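Local coordinates for nigerythrin (PDB 1YUZ), which shows NADH peroxidase activity in vitro and works as a homodimeric iron protein combining a rubredoxin-like iron centre with a ferritin-like diiron centre, at residues A5-V10 and I191-K196; N17-S22 and E118-Y123. One frame throughout, in Å; residues are numbered along the deposited sequence.

Contact 1 of 2, residues A5-V10 and I191-K196; sequences AQVPTV and ICFRPK. With FE (Fe (III) ion), chain H.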
ATOM      1  N   ALA B   5      -9.850  13.162 -17.614  1.00 16.21           N
ATOM      2  CA  ALA B   5     -10.820  13.645 -18.591  1.00 16.43           C
ATOM      3  C   ALA B   5     -11.891  12.600 -18.873  1.00 16.54           C
ATOM      4  O   ALA B   5     -13.049  12.933 -19.127  1.00 16.62           O
ATOM      5  CB  ALA B   5     -10.111  14.028 -19.880  1.00 16.35           C
ATOM      6  N   GLN B   6     -11.498  11.333 -18.843  1.00 16.66           N
ATOM      7  CA  GLN B   6     -12.435  10.245 -19.077  1.00 16.84           C
ATOM      8  C   GLN B   6     -12.216   9.180 -18.018  1.00 16.59           C
ATOM      9  O   GLN B   6     -11.169   9.147 -17.369  1.00 16.61           O
ATOM     10  CB  GLN B   6     -12.240   9.643 -20.473  1.00 17.45           C
ATOM     11  CG  GLN B   6     -10.842   9.133 -20.753  1.00 18.28           C
ATOM     12  CD  GLN B   6     -10.110   9.980 -21.777  1.00 18.77           C
ATOM     13  OE1 GLN B   6      -9.948  11.187 -21.600  1.00 19.22           O
ATOM     14  NE2 GLN B   6      -9.658   9.348 -22.853  1.00 19.19           N
ATOM     15  N   VAL B   7     -13.207   8.318 -17.828  1.00 16.32           N
ATOM     16  CA  VAL B   7     -13.085   7.265 -16.837  1.00 16.04           C
ATOM     17  C   VAL B   7     -11.992   6.293 -17.260  1.00 15.71           C
ATOM     18  O   VAL B   7     -11.847   5.972 -18.439  1.00 15.54           O
ATOM     19  CB  VAL B   7     -14.413   6.506 -16.656  1.00 16.19           C
ATOM     20  CG1 VAL B   7     -15.460   7.441 -16.072  1.00 16.32           C
ATOM     21  CG2 VAL B   7     -14.882   5.945 -17.985  1.00 16.23           C
ATOM     22  N   PRO B   8     -11.191   5.827 -16.297  1.00 15.41           N
ATOM     23  CA  PRO B   8     -10.108   4.890 -16.595  1.00 15.28           C
ATOM     24  C   PRO B   8     -10.597   3.521 -17.052  1.00 15.19           C
ATOM     25  O   PRO B   8     -11.530   2.953 -16.482  1.00 15.14           O
ATOM     26  CB  PRO B   8      -9.331   4.835 -15.280  1.00 15.27           C
ATOM     27  CG  PRO B   8     -10.388   5.111 -14.251  1.00 15.47           C
ATOM     28  CD  PRO B   8     -11.173   6.225 -14.879  1.00 15.40           C
ATOM     29  N   THR B   9      -9.962   3.008 -18.098  1.00 15.08           N
ATOM     30  CA  THR B   9     -10.300   1.704 -18.650  1.00 15.23           C
ATOM     31  C   THR B   9      -9.000   1.044 -19.062  1.00 15.16           C
ATOM     32  O   THR B   9      -7.948   1.682 -19.079  1.00 14.98           O
ATOM     33  CB  THR B   9     -11.173   1.815 -19.909  1.00 15.35           C
ATOM     34  OG1 THR B   9     -10.395   2.376 -20.973  1.00 15.65           O
ATOM     35  CG2 THR B   9     -12.389   2.687 -19.646  1.00 15.63           C
ATOM     36  N   VAL B  10      -9.069  -0.224 -19.443  0.50 15.25           N
ATOM     37  CA  VAL B  10      -7.871  -0.920 -19.881  0.50 15.39           C
ATOM     38  C   VAL B  10      -7.377  -0.286 -21.186  0.50 15.38           C
ATOM     39  O   VAL B  10      -6.215  -0.439 -21.558  0.50 15.48           O
ATOM     40  CB  VAL B  10      -8.151  -2.422 -20.116  0.50 15.46           C
ATOM     41  CG1 VAL B  10      -9.137  -2.596 -21.259  0.50 15.48           C
ATOM     42  CG2 VAL B  10      -6.852  -3.156 -20.404  0.50 15.51           C
ATOM     43  N   ILE B 191     -13.415   7.083 -10.721  1.00 10.09           N
ATOM     44  CA  ILE B 191     -13.580   5.806 -11.396  1.00 10.33           C
ATOM     45  C   ILE B 191     -14.811   5.757 -12.300  1.00 10.56           C
ATOM     46  O   ILE B 191     -14.728   5.244 -13.415  1.00 10.69           O
ATOM     47  CB  ILE B 191     -13.639   4.642 -10.367  1.00 10.26           C
ATOM     48  CG1 ILE B 191     -12.279   4.499  -9.673  1.00 10.17           C
ATOM     49  CG2 ILE B 191     -14.021   3.335 -11.060  1.00 10.27           C
ATOM     50  CD1 ILE B 191     -12.257   3.459  -8.559  1.00 10.46           C
ATOM     51  N   CYS B 192     -15.935   6.308 -11.843  1.00 10.72           N
ATOM     52  CA  CYS B 192     -17.168   6.276 -12.635  1.00 11.04           C
ATOM     53  C   CYS B 192     -17.842   7.632 -12.845  1.00 11.43           C
ATOM     54  O   CYS B 192     -18.878   7.712 -13.505  1.00 11.48           O
ATOM     55  CB  CYS B 192     -18.176   5.324 -11.991  1.00 10.95           C
ATOM     56  SG  CYS B 192     -18.858   5.946 -10.441  1.00 10.22           S
ATOM     57  N   PHE B 193     -17.273   8.683 -12.266  1.00 11.73           N
ATOM     58  CA  PHE B 193     -17.799  10.043 -12.394  1.00 12.15           C
ATOM     59  C   PHE B 193     -19.087  10.383 -11.640  1.00 12.43           C
ATOM     60  O   PHE B 193     -19.646  11.457 -11.849  1.00 12.37           O
ATOM     61  CB  PHE B 193     -17.972  10.411 -13.874  1.00 12.32           C
ATOM     62  CG  PHE B 193     -16.676  10.719 -14.594  1.00 12.38           C
ATOM     63  CD1 PHE B 193     -15.439  10.556 -13.968  1.00 12.41           C
ATOM     64  CD2 PHE B 193     -16.701  11.164 -15.912  1.00 12.51           C
ATOM     65  CE1 PHE B 193     -14.250  10.833 -14.649  1.00 12.65           C
ATOM     66  CE2 PHE B 193     -15.520  11.441 -16.600  1.00 12.73           C
ATOM     67  CZ  PHE B 193     -14.294  11.274 -15.968  1.00 12.57           C
ATOM     68  N   ARG B 194     -19.568   9.499 -10.770  1.00 12.80           N
ATOM     69  CA  ARG B 194     -20.776   9.823 -10.005  1.00 13.34           C
ATOM     70  C   ARG B 194     -20.477  11.052  -9.149  1.00 13.58           C
ATOM     71  O   ARG B 194     -19.407  11.155  -8.557  1.00 13.32           O
ATOM     72  CB  ARG B 194     -21.188   8.661  -9.089  1.00 13.55           C
ATOM     73  CG  ARG B 194     -22.090   7.616  -9.737  1.00 14.08           C
ATOM     74  CD  ARG B 194     -23.468   8.184 -10.077  1.00 14.51           C
ATOM     75  NE  ARG B 194     -24.260   7.241 -10.868  1.00 15.10           N
ATOM     76  CZ  ARG B 194     -25.132   6.370 -10.368  1.00 15.09           C
ATOM     77  NH1 ARG B 194     -25.352   6.308  -9.062  1.00 15.30           N
ATOM     78  NH2 ARG B 194     -25.771   5.541 -11.182  1.00 15.41           N
ATOM     79  N   PRO B 195     -21.420  12.005  -9.077  1.00 13.95           N
ATOM     80  CA  PRO B 195     -21.218  13.218  -8.279  1.00 14.35           C
ATOM     81  C   PRO B 195     -21.062  12.929  -6.791  1.00 14.73           C
ATOM     82  O   PRO B 195     -21.605  11.953  -6.279  1.00 14.50           O
ATOM     83  CB  PRO B 195     -22.477  14.035  -8.560  1.00 14.29           C
ATOM     84  CG  PRO B 195     -22.872  13.592  -9.928  1.00 14.24           C
ATOM     85  CD  PRO B 195     -22.670  12.099  -9.851  1.00 14.03           C
ATOM     86  N   LYS B 196     -20.322  13.790  -6.101  0.50 15.02           N
ATOM     87  CA  LYS B 196     -20.100  13.624  -4.671  0.50 15.40           C
ATOM     88  C   LYS B 196     -21.398  13.488  -3.885  0.50 15.53           C
ATOM     89  O   LYS B 196     -21.505  12.645  -2.996  0.50 15.59           O
ATOM     90  CB  LYS B 196     -19.311  14.812  -4.109  0.50 15.57           C
ATOM     91  CG  LYS B 196     -19.251  14.830  -2.586  0.50 15.92           C
ATOM     92  CD  LYS B 196     -18.528  16.055  -2.053  0.50 16.15           C
ATOM     93  CE  LYS B 196     -18.516  16.066  -0.531  0.50 16.36           C
ATOM     94  NZ  LYS B 196     -17.813  17.261   0.016  0.50 16.66           N
TER
HETATM   95 FE    FE H 303     -17.641   5.458  -8.606  1.00  8.92          FE
HETATM   96  O   HOH W   1     -13.800   3.250 -14.986  1.00 18.62           O
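Val7 sets one methyl group squarely on the Phe193 ring. Its CG1 stands 3.6 Å from the ring centroid and only 6° off the ring normal, a CH-pi contact over the face. The six ring carbons are therefore almost equally far from it. Two torsions bring the groups together. Val7 CG1 is anti to its own carbonyl carbon (chi1 -65°), and Phe193 CG is likewise anti to its carbonyl carbon (chi1 -75°). The Phe193 CB points toward the N-terminal segment. The tip of the ring reaches the backbone before Val7: Phe193 CZ lies 3.6 Å from Gln6 C, and Ala5 O sits at the ring edge, near its plane. Lys188 makes a cation-pi contact with the same ring.

The other half of the contact surrounds the Ile191 carbonyl. Val7 CB approaches Ile191 O to 3.5 Å, and the Pro8 ring brings CD to 4.0 Å from the same oxygen. No direct hydrogen bond joins the segments. Water 1 bridges them instead, donating to Pro8 O and to Ile191 O, each at 2.7 Å. The Ile191 side chain turns away and packs on Leu147 and Ala148 of helix 136-161; Pro8 also touches Leu147.

Cys192 SG takes the crowded position between N and C and binds Fe(III) at 2.3 Å. Arg194 N gives this sulfur a weak hydrogen bond. Cys174, Cys177 and Cys189 complete the site, so the N-terminal segment packs against the second CxxC knuckle of a rubredoxin-like Fe(Cys)4 centre.

Contact 2 of 2, residues N17-S22 and E118-Y123; sequences NMVADS and ETSDMY. With FE (Fe (III) ion), chain F.
Ser22 OG donates a short hydrogen bond of 2.6 Å to Asp121 OD1. The hydroxyl meets the carboxylate from above its plane, 28° out of it. Ser22 OG is anti to its backbone N (chi1 173°), and Asp121 CG is anti to its own N (chi1 -172°), so the two side chains reach across to each other. The carboxylate has further partners in the same loop: Thr24 OG1 also bonds OD1, and Lys23 N bonds OD2. These bonds probably favour the ionised form of this buried acid.

The second direct bond is between backbones. Val19 N donates to Ser120 O at 3.0 Å, nearly along the C=O axis. Met18 CA adds a CA-H...O contact to the same oxygen at 3.4 Å. Tyr123 N bonds Glu118 O in the wider pi-type turn, within which Ser120 lies.

Val19 supplies the apolar part. It crosses Asp121 at about a right angle, with CG2 3.5 Å from Asp121 OD2. The other methyl, CG1, lies 3.8 Å from Ser120 OG, a hydroxyl that bonds Ile116 O in its own helix. Met18 CG rests near Asp121 O, and the side chain also touches Pro124 and Ala125 further along the helix, while its end leads away from 118-123. The second subunit joins in: its Leu106 packs on Val19, and its Asp105 accepts a bond from Asn17 ND2.

Glu118 faces away from the loop and binds Fe(III) through OE1 at 2.1 Å. The N-terminal loop thus clasps the outer side of a ligand-bearing helix with a pi-type turn, in the four-helix diiron bundle of the ferritin-like fold.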
ATOM      1  N   ASN B  17      -1.510  -4.082 -15.620  1.00 11.54           N
ATOM      2  CA  ASN B  17      -0.709  -5.278 -15.808  1.00 12.04           C
ATOM      3  C   ASN B  17      -0.826  -6.239 -14.635  1.00 12.25           C
ATOM      4  O   ASN B  17      -1.052  -5.831 -13.493  1.00 12.19           O
ATOM      5  CB  ASN B  17       0.755  -4.905 -16.040  1.00 12.37           C
ATOM      6  CG  ASN B  17       0.959  -4.167 -17.343  1.00 12.68           C
ATOM      7  OD1 ASN B  17       0.592  -4.665 -18.407  1.00 13.22           O
ATOM      8  ND2 ASN B  17       1.534  -2.976 -17.270  1.00 12.95           N
ATOM      9  N   MET B  18      -0.697  -7.526 -14.938  1.00 12.66           N
ATOM     10  CA  MET B  18      -0.760  -8.572 -13.928  1.00 13.09           C
ATOM     11  C   MET B  18       0.670  -8.948 -13.568  1.00 13.39           C
ATOM     12  O   MET B  18       1.523  -9.061 -14.447  1.00 13.36           O
ATOM     13  CB  MET B  18      -1.485  -9.803 -14.483  1.00 13.43           C
ATOM     14  CG  MET B  18      -1.417 -11.036 -13.595  1.00 13.66           C
ATOM     15  SD  MET B  18      -1.834 -12.567 -14.469  1.00 14.27           S
ATOM     16  CE  MET B  18      -0.233 -12.996 -15.153  1.00 14.26           C
ATOM     17  N   VAL B  19       0.940  -9.127 -12.279  1.00 13.65           N
ATOM     18  CA  VAL B  19       2.277  -9.513 -11.851  1.00 14.23           C
ATOM     19  C   VAL B  19       2.629 -10.815 -12.571  1.00 14.61           C
ATOM     20  O   VAL B  19       1.812 -11.736 -12.636  1.00 14.53           O
ATOM     21  CB  VAL B  19       2.341  -9.718 -10.317  1.00 14.20           C
ATOM     22  CG1 VAL B  19       2.047  -8.405  -9.613  1.00 14.50           C
ATOM     23  CG2 VAL B  19       1.348 -10.783  -9.879  1.00 14.42           C
ATOM     24  N   ALA B  20       3.836 -10.880 -13.125  1.00 15.19           N
ATOM     25  CA  ALA B  20       4.277 -12.060 -13.864  1.00 15.96           C
ATOM     26  C   ALA B  20       4.108 -13.351 -13.074  1.00 16.39           C
ATOM     27  O   ALA B  20       3.619 -14.351 -13.603  1.00 16.50           O
ATOM     28  CB  ALA B  20       5.726 -11.895 -14.290  1.00 15.90           C
ATOM     29  N   ASP B  21       4.519 -13.334 -11.810  0.50 16.69           N
ATOM     30  CA  ASP B  21       4.398 -14.513 -10.961  0.50 17.07           C
ATOM     31  C   ASP B  21       3.049 -14.471 -10.249  0.50 17.21           C
ATOM     32  O   ASP B  21       2.977 -14.274  -9.035  0.50 17.34           O
ATOM     33  CB  ASP B  21       5.535 -14.549  -9.937  0.50 17.26           C
ATOM     34  CG  ASP B  21       5.636 -15.884  -9.225  0.50 17.46           C
ATOM     35  OD1 ASP B  21       4.646 -16.300  -8.589  0.50 17.65           O
ATOM     36  OD2 ASP B  21       6.711 -16.518  -9.304  0.50 17.69           O
ATOM     37  N   SER B  22       1.985 -14.655 -11.021  1.00 17.28           N
ATOM     38  CA  SER B  22       0.625 -14.632 -10.497  1.00 17.50           C
ATOM     39  C   SER B  22       0.241 -15.851  -9.671  1.00 17.86           C
ATOM     40  O   SER B  22       0.615 -16.976  -9.989  1.00 18.08           O
ATOM     41  CB  SER B  22      -0.367 -14.473 -11.647  1.00 17.36           C
ATOM     42  OG  SER B  22      -1.697 -14.600 -11.184  1.00 16.93           O
ATOM     43  N   GLU B 118      -5.456  -8.160  -5.178  1.00  8.67           N
ATOM     44  CA  GLU B 118      -6.604  -8.034  -6.065  1.00  8.95           C
ATOM     45  C   GLU B 118      -6.394  -7.058  -7.216  1.00  8.71           C
ATOM     46  O   GLU B 118      -6.785  -7.339  -8.350  1.00  8.63           O
ATOM     47  CB  GLU B 118      -7.850  -7.642  -5.260  1.00  9.71           C
ATOM     48  CG  GLU B 118      -8.215  -8.674  -4.200  1.00 11.24           C
ATOM     49  CD  GLU B 118      -9.506  -8.356  -3.465  1.00 12.15           C
ATOM     50  OE1 GLU B 118     -10.446  -7.829  -4.093  1.00 12.84           O
ATOM     51  OE2 GLU B 118      -9.583  -8.641  -2.252  1.00 13.75           O
ATOM     52  N   THR B 119      -5.752  -5.929  -6.942  1.00  8.39           N
ATOM     53  CA  THR B 119      -5.547  -4.924  -7.973  1.00  8.30           C
ATOM     54  C   THR B 119      -4.411  -5.208  -8.950  1.00  8.54           C
ATOM     55  O   THR B 119      -4.464  -4.763 -10.094  1.00  8.43           O
ATOM     56  CB  THR B 119      -5.312  -3.526  -7.341  1.00  8.18           C
ATOM     57  OG1 THR B 119      -5.665  -2.512  -8.285  1.00  7.64           O
ATOM     58  CG2 THR B 119      -3.848  -3.336  -6.960  1.00  7.99           C
ATOM     59  N   SER B 120      -3.402  -5.958  -8.517  1.00  8.66           N
ATOM     60  CA  SER B 120      -2.245  -6.225  -9.367  1.00  9.01           C
ATOM     61  C   SER B 120      -2.097  -7.661  -9.837  1.00  9.14           C
ATOM     62  O   SER B 120      -1.241  -7.956 -10.670  1.00  9.37           O
ATOM     63  CB  SER B 120      -0.964  -5.840  -8.627  1.00  8.89           C
ATOM     64  OG  SER B 120      -0.713  -6.746  -7.563  1.00  8.80           O
ATOM     65  N   ASP B 121      -2.919  -8.552  -9.302  1.00  9.45           N
ATOM     66  CA  ASP B 121      -2.823  -9.956  -9.658  1.00  9.82           C
ATOM     67  C   ASP B 121      -4.159 -10.531 -10.106  1.00  9.82           C
ATOM     68  O   ASP B 121      -4.367 -10.774 -11.293  1.00  9.97           O
ATOM     69  CB  ASP B 121      -2.287 -10.742  -8.454  1.00 10.32           C
ATOM     70  CG  ASP B 121      -1.965 -12.182  -8.784  1.00 10.71           C
ATOM     71  OD1 ASP B 121      -2.657 -12.771  -9.640  1.00 11.24           O
ATOM     72  OD2 ASP B 121      -1.030 -12.734  -8.165  1.00 11.14           O
ATOM     73  N   MET B 122      -5.076 -10.714  -9.163  1.00  9.80           N
ATOM     74  CA  MET B 122      -6.364 -11.312  -9.486  1.00  9.81           C
ATOM     75  C   MET B 122      -7.201 -10.605 -10.536  1.00  9.55           C
ATOM     76  O   MET B 122      -7.513 -11.189 -11.573  1.00  9.57           O
ATOM     77  CB  MET B 122      -7.206 -11.491  -8.226  1.00 10.20           C
ATOM     78  CG  MET B 122      -8.448 -12.324  -8.482  1.00 10.96           C
ATOM     79  SD  MET B 122      -9.571 -12.371  -7.100  1.00 11.80           S
ATOM     80  CE  MET B 122     -10.419 -10.815  -7.324  1.00 11.57           C
ATOM     81  N   TYR B 123      -7.590  -9.361 -10.284  1.00  9.14           N
ATOM     82  CA  TYR B 123      -8.415  -8.688 -11.270  1.00  8.90           C
ATOM     83  C   TYR B 123      -7.708  -8.505 -12.611  1.00  8.98           C
ATOM     84  O   TYR B 123      -8.324  -8.711 -13.655  1.00  8.85           O
ATOM     85  CB  TYR B 123      -8.981  -7.382 -10.700  1.00  8.56           C
ATOM     86  CG  TYR B 123     -10.185  -7.638  -9.804  1.00  7.97           C
ATOM     87  CD1 TYR B 123     -10.218  -7.171  -8.490  1.00  7.96           C
ATOM     88  CD2 TYR B 123     -11.284  -8.369 -10.271  1.00  7.98           C
ATOM     89  CE1 TYR B 123     -11.311  -7.423  -7.662  1.00  7.87           C
ATOM     90  CE2 TYR B 123     -12.382  -8.623  -9.451  1.00  7.98           C
ATOM     91  CZ  TYR B 123     -12.390  -8.147  -8.149  1.00  7.91           C
ATOM     92  OH  TYR B 123     -13.481  -8.393  -7.343  1.00  7.98           O
TER
HETATM   93 FE    FE F 301     -12.035  -6.749  -3.287  1.00 10.00          FE
HETATM   94  O   HOH W   2     -10.863  -5.968  -1.919  1.00 13.29           O

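Overall arrangement
From the N terminus, residues 5-10 come first and meet 191-196 near the far end of the chain. Contact 1 thus closes a very long loop that takes in all four bundle helices and two strands of the rubredoxin-like part. Residues 17-22 follow, still ahead of helix 29-56, and pair with 118-123 on helix 104-132. Contact 2 closes a shorter loop lying wholly within the first. The two centres are 22 Å apart, and their nearest atoms are about 7 Å apart without touching. One N-terminal extension therefore spans both iron domains, meeting the second cysteine knuckle of the rubredoxin-like part first, where Pro8 already touches helix 136-161, and then helix 104-132 beside the second subunit.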